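Local structure of putative CRISPR-associated endoribonuclease-like protein Cas6 (Pyrococcus furiosus, 3UFC) at residues Ile88-Gly91 / Ile92-Ile96. The protein binds CRISPR RNA and is a putative Cas6-like endoribonuclease of the CRISPR antiviral defence system. Numbering follows the deposited sequence.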
# COMPACT_ATOMS: atom_id res chain seq x y z
N ILE A 88 2.49 15.48 -0.52
CA ILE A 88 1.75 14.54 0.31
C ILE A 88 2.69 13.97 1.36
O ILE A 88 2.35 13.88 2.54
CB ILE A 88 1.16 13.37 -0.53
CG1 ILE A 88 -0.06 13.85 -1.32
CG2 ILE A 88 0.79 12.20 0.38
CD1 ILE A 88 -0.73 12.77 -2.15
N ILE A 89 3.88 13.57 0.92
CA ILE A 89 4.86 13.02 1.83
C ILE A 89 5.26 14.01 2.92
O ILE A 89 5.36 13.64 4.09
CB ILE A 89 6.13 12.57 1.07
CG1 ILE A 89 5.77 11.42 0.11
CG2 ILE A 89 7.20 12.12 2.06
CD1 ILE A 89 5.22 10.18 0.80
N LYS A 90 5.49 15.27 2.56
CA LYS A 90 5.88 16.27 3.55
C LYS A 90 4.75 16.51 4.55
O LYS A 90 4.99 16.75 5.73
CB LYS A 90 6.30 17.58 2.88
CG LYS A 90 5.19 18.36 2.22
CD LYS A 90 5.73 19.67 1.63
CE LYS A 90 6.81 19.41 0.59
NZ LYS A 90 7.33 20.66 -0.03
N GLY A 91 3.51 16.44 4.06
CA GLY A 91 2.37 16.63 4.94
C GLY A 91 2.31 15.48 5.95
O GLY A 91 2.07 15.70 7.14
N ILE A 92 2.56 14.27 5.47
CA ILE A 92 2.54 13.08 6.33
C ILE A 92 3.70 13.08 7.32
O ILE A 92 3.51 12.82 8.51
CB ILE A 92 2.59 11.78 5.48
CG1 ILE A 92 1.26 11.58 4.75
CG2 ILE A 92 2.89 10.58 6.38
CD1 ILE A 92 1.26 10.41 3.78
N VAL A 93 4.91 13.38 6.83
CA VAL A 93 6.08 13.41 7.70
C VAL A 93 5.92 14.45 8.81
O VAL A 93 6.16 14.14 9.98
CB VAL A 93 7.36 13.73 6.89
CG1 VAL A 93 8.50 14.13 7.84
CG2 VAL A 93 7.77 12.51 6.09
N GLU A 94 5.53 15.66 8.44
CA GLU A 94 5.34 16.73 9.42
C GLU A 94 4.22 16.36 10.38
O GLU A 94 4.34 16.56 11.59
CB GLU A 94 5.00 18.04 8.71
CG GLU A 94 6.18 18.67 7.98
CD GLU A 94 5.79 19.91 7.20
OE1 GLU A 94 5.04 20.75 7.74
OE2 GLU A 94 6.24 20.05 6.04
N GLY A 95 3.13 15.83 9.84
CA GLY A 95 2.00 15.45 10.67
C GLY A 95 2.38 14.41 11.71
O GLY A 95 1.91 14.46 12.84
N ILE A 96 3.25 13.48 11.33
CA ILE A 96 3.68 12.42 12.24
C ILE A 96 4.73 12.93 13.23
O ILE A 96 4.78 12.48 14.38
CB ILE A 96 4.25 11.22 11.45
CG1 ILE A 96 3.12 10.53 10.69
CG2 ILE A 96 4.95 10.25 12.39
CD1 ILE A 96 3.56 9.36 9.84
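With CG1 of Ile92 anti to its carbonyl carbon and beside the backbone N (chi1 -71°) and its chain extended beyond, CD1 reaches back one helical turn to CG2 of Ile88, 3.9 Å away; the two side chains run side by side in the same direction. On the way, CG1 of Ile92 passes 3.4 Å from Ile88 O, the acceptor that Ile92 N also uses. In Val93 CG1 is anti to the backbone N (chi1 165°), leaving CG2 beside that nitrogen. There CG2 lies 3.3 Å from Ile89 O and also meets CG2 of Ile89, the two side chains crossing at a slant. Val93 N bonds almost straight to Ile89 O (2.8 Å, 169° at the hydrogen). Along the exposed side, CB and CG of Glu94 pack against Lys90 O, each 3.2 Å from it, while its OE2 stays 6.2 Å from Lys90 NZ, so any attraction between the two charges is probably weak. Gly95 N bonds to Gly91 O at 2.9 Å. These i to i+4 bonds belong to helix 86-98, which packs on the antiparallel sheet of the N-terminal ferredoxin-like domain: Ile89 and Val93 touch Ile5 of strand 3-11, and Ile92 touches Ile81 of strand 77-83 as well as Ile30 and Ala34 of helix 23-37.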